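Long-range contacts in alpha-rhamnosidase (Dictyoglomus thermophilum, PDB 6I60), which probably hydrolyses terminal non-reducing alpha-L-rhamnose residues from alpha-L-rhamnosides: residues F468-H479 with D827-A835; Q876-M884 with E895-E903. All coordinates share one frame; numbering follows the deposited sequence.

Contact 1 of 2, residues F468-H479 with D827-A835; sequences FICSNELINKIH and DAWFYRVIA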
loop_
_atom_site.group_PDB
_atom_site.type_symbol
_atom_site.label_atom_id
_atom_site.label_comp_id
_atom_site.label_asym_id
_atom_site.label_seq_id
_atom_site.Cartn_x
_atom_site.Cartn_y
_atom_site.Cartn_z
ATOM N N PHE A 468 -4.090 14.001 9.978
ATOM C CA PHE A 468 -5.440 14.552 10.026
ATOM C C PHE A 468 -5.948 14.511 11.457
ATOM O O PHE A 468 -5.803 13.494 12.141
ATOM C CB PHE A 468 -6.400 13.786 9.111
ATOM C CG PHE A 468 -7.840 14.163 9.311
ATOM C CD1 PHE A 468 -8.331 15.359 8.812
ATOM C CD2 PHE A 468 -8.700 13.332 10.010
ATOM C CE1 PHE A 468 -9.653 15.716 8.998
ATOM C CE2 PHE A 468 -10.023 13.684 10.200
ATOM C CZ PHE A 468 -10.499 14.878 9.693
ATOM N N ILE A 469 -6.552 15.613 11.900
ATOM C CA ILE A 469 -7.165 15.697 13.218
ATOM C C ILE A 469 -8.421 16.551 13.111
ATOM O O ILE A 469 -8.487 17.505 12.329
ATOM C CB ILE A 469 -6.189 16.256 14.282
ATOM C CG1 ILE A 469 -6.738 16.022 15.694
ATOM C CG2 ILE A 469 -5.890 17.731 14.030
ATOM C CD1 ILE A 469 -5.690 16.102 16.787
ATOM N N CYS A 470 -9.430 16.187 13.896
ATOM C CA CYS A 470 -10.739 16.811 13.826
ATOM C C CYS A 470 -11.142 17.317 15.202
ATOM O O CYS A 470 -10.591 16.906 16.227
ATOM C CB CYS A 470 -11.793 15.822 13.308
ATOM S SG CYS A 470 -13.133 16.565 12.380
ATOM N N SER A 471 -12.113 18.231 15.211
ATOM C CA SER A 471 -12.763 18.612 16.458
ATOM C C SER A 471 -13.703 17.520 16.957
ATOM O O SER A 471 -14.006 17.476 18.154
ATOM C CB SER A 471 -13.522 19.928 16.272
ATOM O OG SER A 471 -14.685 19.976 17.079
ATOM N N ASN A 472 -14.158 16.643 16.067
ATOM C CA ASN A 472 -15.006 15.512 16.424
ATOM C C ASN A 472 -14.113 14.324 16.769
ATOM O O ASN A 472 -13.311 13.885 15.938
ATOM C CB ASN A 472 -15.954 15.181 15.268
ATOM C CG ASN A 472 -16.843 13.979 15.548
ATOM O OD1 ASN A 472 -16.370 12.848 15.637
ATOM N ND2 ASN A 472 -18.144 14.222 15.661
ATOM N N GLU A 473 -14.247 13.809 17.994
ATOM C CA GLU A 473 -13.388 12.711 18.426
ATOM C C GLU A 473 -13.815 11.378 17.825
ATOM O O GLU A 473 -12.969 10.503 17.611
ATOM C CB GLU A 473 -13.371 12.616 19.953
ATOM C CG GLU A 473 -12.326 11.656 20.510
ATOM C CD GLU A 473 -10.902 12.066 20.170
ATOM O OE1 GLU A 473 -10.016 11.184 20.163
ATOM O OE2 GLU A 473 -10.667 13.266 19.912
ATOM N N LEU A 474 -15.109 11.204 17.550
ATOM C CA LEU A 474 -15.562 9.979 16.897
ATOM C C LEU A 474 -14.963 9.851 15.502
ATOM O O LEU A 474 -14.581 8.753 15.080
ATOM C CB LEU A 474 -17.090 9.951 16.832
ATOM C CG LEU A 474 -17.722 8.910 15.906
ATOM C CD1 LEU A 474 -17.549 7.511 16.473
ATOM C CD2 LEU A 474 -19.192 9.214 15.676
ATOM N N ILE A 475 -14.865 10.967 14.775
ATOM C CA ILE A 475 -14.207 10.953 13.472
ATOM C C ILE A 475 -12.726 10.627 13.627
ATOM O O ILE A 475 -12.154 9.876 12.827
ATOM C CB ILE A 475 -14.426 12.298 12.753
ATOM C CG1 ILE A 475 -15.898 12.467 12.379
ATOM C CG2 ILE A 475 -13.557 12.397 11.511
ATOM C CD1 ILE A 475 -16.201 13.773 11.680
ATOM N N ASN A 476 -12.085 11.177 14.663
ATOM C CA ASN A 476 -10.684 10.861 14.922
ATOM C C ASN A 476 -10.497 9.378 15.221
ATOM O O ASN A 476 -9.494 8.777 14.818
ATOM C CB ASN A 476 -10.160 11.711 16.081
ATOM C CG ASN A 476 -10.126 13.189 15.751
ATOM O OD1 ASN A 476 -9.980 13.574 14.593
ATOM N ND2 ASN A 476 -10.258 14.026 16.773
ATOM N N LYS A 477 -11.453 8.770 15.930
ATOM C CA LYS A 477 -11.356 7.342 16.217
ATOM C C LYS A 477 -11.573 6.512 14.957
ATOM O O LYS A 477 -10.895 5.501 14.751
ATOM C CB LYS A 477 -12.359 6.956 17.302
ATOM C CG LYS A 477 -12.076 7.578 18.663
ATOM C CD LYS A 477 -10.881 6.921 19.340
ATOM C CE LYS A 477 -10.433 7.704 20.570
ATOM N NZ LYS A 477 -9.058 7.325 21.011
ATOM N N ILE A 478 -12.516 6.922 14.104
ATOM C CA ILE A 478 -12.685 6.255 12.815
ATOM C C ILE A 478 -11.423 6.407 11.978
ATOM O O ILE A 478 -10.941 5.443 11.368
ATOM C CB ILE A 478 -13.922 6.807 12.082
ATOM C CG1 ILE A 478 -15.194 6.516 12.880
ATOM C CG2 ILE A 478 -14.028 6.214 10.681
ATOM C CD1 ILE A 478 -16.332 7.461 12.571
ATOM N N HIS A 479 -10.862 7.619 11.945
ATOM C CA HIS A 479 -9.614 7.846 11.226
ATOM C C HIS A 479 -8.483 7.004 11.807
ATOM O O HIS A 479 -7.622 6.511 11.068
ATOM C CB HIS A 479 -9.262 9.334 11.262
ATOM C CG HIS A 479 -7.885 9.648 10.763
ATOM N ND1 HIS A 479 -7.441 9.267 9.515
ATOM C CD2 HIS A 479 -6.858 10.311 11.342
ATOM C CE1 HIS A 479 -6.196 9.679 9.349
ATOM N NE2 HIS A 479 -5.820 10.315 10.444
ATOM N N ASP A 827 -11.962 7.714 4.895
ATOM C CA ASP A 827 -10.834 8.521 5.346
ATOM C C ASP A 827 -10.402 9.523 4.285
ATOM O O ASP A 827 -9.884 10.594 4.619
ATOM C CB ASP A 827 -9.664 7.624 5.738
ATOM C CG ASP A 827 -8.811 8.234 6.828
ATOM O OD1 ASP A 827 -9.348 8.486 7.928
ATOM O OD2 ASP A 827 -7.609 8.472 6.582
ATOM N N ALA A 828 -10.603 9.197 3.007
ATOM C CA ALA A 828 -10.337 10.169 1.953
ATOM C C ALA A 828 -11.299 11.347 2.029
ATOM O O ALA A 828 -10.919 12.479 1.710
ATOM C CB ALA A 828 -10.422 9.500 0.582
ATOM N N TRP A 829 -12.540 11.101 2.453
ATOM C CA TRP A 829 -13.499 12.188 2.609
ATOM C C TRP A 829 -13.092 13.136 3.729
ATOM O O TRP A 829 -13.364 14.340 3.649
ATOM C CB TRP A 829 -14.894 11.616 2.868
ATOM C CG TRP A 829 -15.982 12.643 2.872
ATOM C CD1 TRP A 829 -16.450 13.345 1.802
ATOM C CD2 TRP A 829 -16.741 13.081 4.004
ATOM N NE1 TRP A 829 -17.453 14.196 2.197
ATOM C CE2 TRP A 829 -17.652 14.053 3.545
ATOM C CE3 TRP A 829 -16.739 12.747 5.362
ATOM C CZ2 TRP A 829 -18.551 14.694 4.394
ATOM C CZ3 TRP A 829 -17.635 13.384 6.204
ATOM C CH2 TRP A 829 -18.528 14.346 5.717
ATOM N N PHE A 830 -12.438 12.621 4.773
ATOM C CA PHE A 830 -11.994 13.481 5.866
ATOM C C PHE A 830 -10.934 14.470 5.395
ATOM O O PHE A 830 -10.908 15.621 5.845
ATOM C CB PHE A 830 -11.451 12.634 7.017
ATOM C CG PHE A 830 -12.463 11.703 7.618
ATOM C CD1 PHE A 830 -13.814 12.009 7.591
ATOM C CD2 PHE A 830 -12.060 10.520 8.219
ATOM C CE1 PHE A 830 -14.744 11.153 8.149
ATOM C CE2 PHE A 830 -12.985 9.660 8.778
ATOM C CZ PHE A 830 -14.329 9.977 8.743
ATOM N N TYR A 831 -10.054 14.040 4.489
ATOM C CA TYR A 831 -8.992 14.911 4.000
ATOM C C TYR A 831 -9.524 15.950 3.019
ATOM O O TYR A 831 -9.226 17.142 3.144
ATOM C CB TYR A 831 -7.896 14.076 3.335
ATOM C CG TYR A 831 -6.933 13.407 4.290
ATOM C CD1 TYR A 831 -7.198 12.145 4.802
ATOM C CD2 TYR A 831 -5.750 14.030 4.664
ATOM C CE1 TYR A 831 -6.317 11.526 5.669
ATOM C CE2 TYR A 831 -4.862 13.418 5.530
ATOM C CZ TYR A 831 -5.151 12.166 6.029
ATOM O OH TYR A 831 -4.274 11.553 6.889
ATOM N N ARG A 832 -10.320 15.511 2.039
ATOM C CA ARG A 832 -10.688 16.371 0.921
ATOM C C ARG A 832 -11.853 17.303 1.244
ATOM O O ARG A 832 -11.960 18.376 0.640
ATOM C CB ARG A 832 -11.039 15.520 -0.301
ATOM C CG ARG A 832 -9.975 14.505 -0.693
ATOM C CD ARG A 832 -10.396 13.682 -1.909
ATOM N NE ARG A 832 -11.846 13.658 -2.089
ATOM C CZ ARG A 832 -12.481 14.170 -3.139
ATOM N NH1 ARG A 832 -11.796 14.752 -4.116
ATOM N NH2 ARG A 832 -13.804 14.104 -3.213
ATOM N N VAL A 833 -12.733 16.924 2.169
ATOM C CA VAL A 833 -13.951 17.683 2.453
ATOM C C VAL A 833 -13.911 18.304 3.849
ATOM O O VAL A 833 -13.982 19.526 3.994
ATOM C CB VAL A 833 -15.209 16.808 2.261
ATOM C CG1 VAL A 833 -16.441 17.516 2.801
ATOM C CG2 VAL A 833 -15.386 16.473 0.791
ATOM N N ILE A 834 -13.803 17.475 4.890
ATOM C CA ILE A 834 -13.818 17.988 6.260
ATOM C C ILE A 834 -12.638 18.925 6.485
ATOM O O ILE A 834 -12.805 20.089 6.865
ATOM C CB ILE A 834 -13.823 16.831 7.273
ATOM C CG1 ILE A 834 -15.180 16.124 7.258
ATOM C CG2 ILE A 834 -13.496 17.339 8.673
ATOM C CD1 ILE A 834 -15.363 15.131 8.379
ATOM N N ALA A 835 -11.423 18.428 6.250
ATOM C CA ALA A 835 -10.253 19.299 6.259
ATOM C C ALA A 835 -10.293 20.258 5.075
ATOM O O ALA A 835 -10.275 21.483 5.249
ATOM C CB ALA A 835 -8.977 18.459 6.241
#

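Contact 2 of 2, residues Q876-M884 with E895-E903; sequences QKTENIFSM and EVHVPKLFE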
loop_
_atom_site.group_PDB
_atom_site.type_symbol
_atom_site.label_atom_id
_atom_site.label_comp_id
_atom_site.label_asym_id
_atom_site.label_seq_id
_atom_site.Cartn_x
_atom_site.Cartn_y
_atom_site.Cartn_z
ATOM N N GLN A 876 -10.450 27.291 11.703
ATOM C CA GLN A 876 -11.157 27.382 12.971
ATOM C C GLN A 876 -12.453 28.145 12.754
ATOM O O GLN A 876 -12.489 29.116 11.992
ATOM C CB GLN A 876 -10.317 28.091 14.039
ATOM C CG GLN A 876 -9.433 27.175 14.860
ATOM C CD GLN A 876 -8.406 27.943 15.670
ATOM O OE1 GLN A 876 -7.199 27.737 15.524
ATOM N NE2 GLN A 876 -8.881 28.840 16.530
ATOM N N LYS A 877 -13.516 27.708 13.426
ATOM C CA LYS A 877 -14.838 28.308 13.282
ATOM C C LYS A 877 -15.339 28.738 14.653
ATOM O O LYS A 877 -15.595 27.895 15.520
ATOM C CB LYS A 877 -15.816 27.335 12.624
ATOM C CG LYS A 877 -17.162 27.953 12.267
ATOM C CD LYS A 877 -18.202 26.880 11.972
ATOM C CE LYS A 877 -19.589 27.479 11.792
ATOM N NZ LYS A 877 -20.175 27.936 13.085
ATOM N N THR A 878 -15.470 30.045 14.848
ATOM C CA THR A 878 -16.118 30.623 16.013
ATOM C C THR A 878 -17.382 31.354 15.568
ATOM O O THR A 878 -17.764 31.326 14.394
ATOM C CB THR A 878 -15.166 31.560 16.760
ATOM O OG1 THR A 878 -14.832 32.676 15.926
ATOM C CG2 THR A 878 -13.891 30.825 17.147
ATOM N N GLU A 879 -18.038 32.017 16.522
ATOM C CA GLU A 879 -19.267 32.733 16.204
ATOM C C GLU A 879 -19.018 33.964 15.344
ATOM O O GLU A 879 -19.933 34.410 14.642
ATOM C CB GLU A 879 -19.991 33.136 17.489
ATOM C CG GLU A 879 -21.097 32.177 17.901
ATOM C CD GLU A 879 -20.621 31.129 18.887
ATOM O OE1 GLU A 879 -21.424 30.716 19.751
ATOM O OE2 GLU A 879 -19.444 30.716 18.797
ATOM N N ASN A 880 -17.807 34.517 15.371
ATOM C CA ASN A 880 -17.493 35.729 14.628
ATOM C C ASN A 880 -16.430 35.514 13.562
ATOM O O ASN A 880 -16.616 35.945 12.420
ATOM C CB ASN A 880 -17.051 36.840 15.597
ATOM C CG ASN A 880 -16.154 36.325 16.708
ATOM O OD1 ASN A 880 -16.086 35.121 16.962
ATOM N ND2 ASN A 880 -15.462 37.238 17.383
ATOM N N ILE A 881 -15.325 34.850 13.890
ATOM C CA ILE A 881 -14.180 34.731 12.993
ATOM C C ILE A 881 -14.089 33.303 12.474
ATOM O O ILE A 881 -14.186 32.345 13.251
ATOM C CB ILE A 881 -12.872 35.135 13.696
ATOM C CG1 ILE A 881 -13.049 36.463 14.434
ATOM C CG2 ILE A 881 -11.730 35.214 12.693
ATOM C CD1 ILE A 881 -12.628 36.419 15.880
ATOM N N PHE A 882 -13.894 33.162 11.165
ATOM C CA PHE A 882 -13.548 31.886 10.545
ATOM C C PHE A 882 -12.105 31.985 10.066
ATOM O O PHE A 882 -11.818 32.678 9.084
ATOM C CB PHE A 882 -14.489 31.546 9.391
ATOM C CG PHE A 882 -14.208 30.212 8.757
ATOM C CD1 PHE A 882 -14.479 29.035 9.439
ATOM C CD2 PHE A 882 -13.659 30.132 7.487
ATOM C CE1 PHE A 882 -14.215 27.804 8.863
ATOM C CE2 PHE A 882 -13.395 28.904 6.906
ATOM C CZ PHE A 882 -13.672 27.739 7.595
ATOM N N SER A 883 -11.201 31.304 10.761
ATOM C CA SER A 883 -9.784 31.353 10.437
ATOM C C SER A 883 -9.434 30.295 9.395
ATOM O O SER A 883 -10.130 29.291 9.231
ATOM C CB SER A 883 -8.935 31.148 11.694
ATOM O OG SER A 883 -9.136 32.195 12.627
ATOM N N MET A 884 -8.333 30.536 8.686
ATOM C CA MET A 884 -7.844 29.583 7.698
ATOM C C MET A 884 -6.370 29.848 7.436
ATOM O O MET A 884 -5.992 30.976 7.106
ATOM C CB MET A 884 -8.644 29.673 6.396
ATOM C CG MET A 884 -8.645 28.388 5.592
ATOM S SD MET A 884 -9.584 28.527 4.063
ATOM C CE MET A 884 -10.874 29.660 4.561
ATOM N N GLU A 895 -5.785 27.418 -4.619
ATOM C CA GLU A 895 -7.099 27.974 -4.940
ATOM C C GLU A 895 -7.952 27.868 -3.677
ATOM O O GLU A 895 -8.568 26.832 -3.419
ATOM C CB GLU A 895 -7.730 27.244 -6.122
ATOM C CG GLU A 895 -9.069 27.811 -6.563
ATOM C CD GLU A 895 -9.562 27.200 -7.862
ATOM O OE1 GLU A 895 -8.873 27.353 -8.892
ATOM O OE2 GLU A 895 -10.640 26.567 -7.850
ATOM N N VAL A 896 -7.980 28.940 -2.893
ATOM C CA VAL A 896 -8.717 28.949 -1.636
ATOM C C VAL A 896 -10.199 29.158 -1.913
ATOM O O VAL A 896 -10.584 29.990 -2.744
ATOM C CB VAL A 896 -8.165 30.038 -0.699
ATOM C CG1 VAL A 896 -8.637 29.799 0.726
ATOM C CG2 VAL A 896 -6.650 30.070 -0.767
ATOM N N HIS A 897 -11.041 28.400 -1.214
ATOM C CA HIS A 897 -12.496 28.500 -1.320
ATOM C C HIS A 897 -13.036 28.809 0.072
ATOM O O HIS A 897 -13.452 27.912 0.808
ATOM C CB HIS A 897 -13.111 27.211 -1.891
ATOM C CG HIS A 897 -12.867 27.018 -3.355
ATOM N ND1 HIS A 897 -13.448 25.996 -4.075
ATOM C CD2 HIS A 897 -12.106 27.712 -4.232
ATOM C CE1 HIS A 897 -13.055 26.070 -5.334
ATOM N NE2 HIS A 897 -12.240 27.102 -5.456
ATOM N N VAL A 898 -13.023 30.088 0.432
ATOM C CA VAL A 898 -13.532 30.530 1.727
ATOM C C VAL A 898 -15.055 30.470 1.694
ATOM O O VAL A 898 -15.684 31.167 0.885
ATOM C CB VAL A 898 -13.032 31.942 2.073
ATOM C CG1 VAL A 898 -13.393 32.296 3.503
ATOM C CG2 VAL A 898 -11.527 32.042 1.862
ATOM N N PRO A 899 -15.688 29.656 2.539
ATOM C CA PRO A 899 -17.154 29.582 2.531
ATOM C C PRO A 899 -17.782 30.803 3.185
ATOM O O PRO A 899 -17.355 31.257 4.250
ATOM C CB PRO A 899 -17.447 28.311 3.338
ATOM C CG PRO A 899 -16.279 28.177 4.257
ATOM C CD PRO A 899 -15.086 28.756 3.538
ATOM N N LYS A 900 -18.811 31.338 2.528
ATOM C CA LYS A 900 -19.516 32.522 3.017
ATOM C C LYS A 900 -20.592 32.066 3.993
ATOM O O LYS A 900 -21.704 31.707 3.603
ATOM C CB LYS A 900 -20.104 33.319 1.858
ATOM C CG LYS A 900 -19.232 33.350 0.614
ATOM C CD LYS A 900 -19.612 34.507 -0.292
ATOM C CE LYS A 900 -20.808 34.158 -1.159
ATOM N NZ LYS A 900 -20.938 35.086 -2.316
ATOM N N LEU A 901 -20.254 32.077 5.280
ATOM C CA LEU A 901 -21.185 31.695 6.334
ATOM C C LEU A 901 -21.854 32.892 6.996
ATOM O O LEU A 901 -22.654 32.706 7.919
ATOM C CB LEU A 901 -20.466 30.855 7.397
ATOM C CG LEU A 901 -19.435 29.847 6.886
ATOM C CD1 LEU A 901 -18.532 29.379 8.015
ATOM C CD2 LEU A 901 -20.117 28.662 6.213
ATOM N N PHE A 902 -21.555 34.109 6.546
ATOM C CA PHE A 902 -22.076 35.323 7.154
ATOM C C PHE A 902 -22.642 36.242 6.081
ATOM O O PHE A 902 -22.147 36.281 4.951
ATOM C CB PHE A 902 -20.988 36.061 7.946
ATOM C CG PHE A 902 -20.173 35.167 8.836
ATOM C CD1 PHE A 902 -20.779 34.402 9.819
ATOM C CD2 PHE A 902 -18.795 35.099 8.695
ATOM C CE1 PHE A 902 -20.029 33.583 10.643
ATOM C CE2 PHE A 902 -18.040 34.281 9.517
ATOM C CZ PHE A 902 -18.657 33.523 10.491
ATOM N N GLU A 903 -23.685 36.990 6.450
ATOM C CA GLU A 903 -24.309 37.907 5.500
ATOM C C GLU A 903 -23.347 39.016 5.099
ATOM O O GLU A 903 -23.226 39.351 3.916
ATOM C CB GLU A 903 -25.593 38.483 6.095
ATOM C CG GLU A 903 -26.827 37.645 5.806
ATOM C CD GLU A 903 -27.954 37.898 6.784
ATOM O OE1 GLU A 903 -28.400 39.061 6.892
ATOM O OE2 GLU A 903 -28.395 36.934 7.445
#

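Contact 1 of 2, residues F468-H479 with D827-A835
F468, in strand 466-470, lays one face of its ring on F830 of helix 826-835: F830 CB sits 3.9 Å from the centroid of the F468 ring. The two rings run nearly parallel, planes 9° apart, yet are slid so far that they hardly overlap. With CG anti to the backbone N (chi1 170°), F468 sends its far edge to I834 CG2 and A835 CB, while its CB covers a face of the Y831 ring, 3.7 Å from Y831 CZ. The F830 ring takes I475 CG2 squarely over its centre, and I478 CG2 comes to its edge. Beyond it, I475 CD1 and I834 CD1 meet tip to tip. H479 ND1 donates to the syn lone pair of D827 OD1 (2.6 Å), ring and carboxylate nearly coplanar at 7°. An alanine at F468 is likely to open a gap between strand and helix, with F830 CB, I834 CG2 and A835 CB losing their aromatic partner. F468, H479, F830 and Y831 form an aromatic cluster where an edge strand meets helices of the six-hairpin glycosidase domain. N520 of helix 514-520 bonds both D827 OD2 and Y831 OH, helix 777-784 packs on I475, and strand 859-866 covers Y831 and A835.

Contact 2 of 2, residues Q876-M884 with E895-E903
T878 OG1 lies 2.8 Å from I881 O and 2.9 Å from N880 OD1, its single proton able to serve either; I881 O also accepts from T878 N. The T878 N bond, with whichever of the two the hydroxyl makes, closes the turn of a beta-hairpin, and F902 of the facing segment comes to its backbone, F902 CE2 standing 3.6 Å from N880 O. The F902 ring also has L901 CB over its centre. Further in, the packing is wholly apolar. F882 and P899 cross at about a right angle, with F882 CE2 3.8 Å from P899 CD, while L901 CD1 comes obliquely to the F882 ring, 4.3 Å from F882 CD1. M884 stretches out with CG anti to the backbone N (chi1 -154°), then bends at its thioether; this brings SD to V896 CG1 (3.7 Å) and turns CE onto both methyls of V898, the nearer being V898 CG2 at 3.7 Å. The CB of H897 is directed away from the other strand, and its NE2 donates to E895 OE2. Strands 882-884 and 895-899 run antiparallel at 167°, but their axes stay 9.2 Å apart and no hydrogen bond joins them. This is the face-to-face packing of two sheets in a beta-sandwich, here that of the C-terminal domain.

In the fold
Contact 1 closes before contact 2 opens along the chain, and their centres lie about 19 Å apart, with nearest atoms about 7 Å from each other and no touch. A single antiparallel sheet links them: strand 466-470 of contact 1 forms one outer edge, followed by strands 859-866, 869-877 and 882-888, the last two contributing to contact 2. Strand 893-899, the other half of contact 2, belongs to the facing sheet. Contact 1 belongs to the six-hairpin glycosidase domain and contact 2 to the C-terminal domain. The shared sheet thus joins the helical six-hairpin domain to the C-terminal beta-sandwich, and I834 O bonding W875 NE1 adds a second connection.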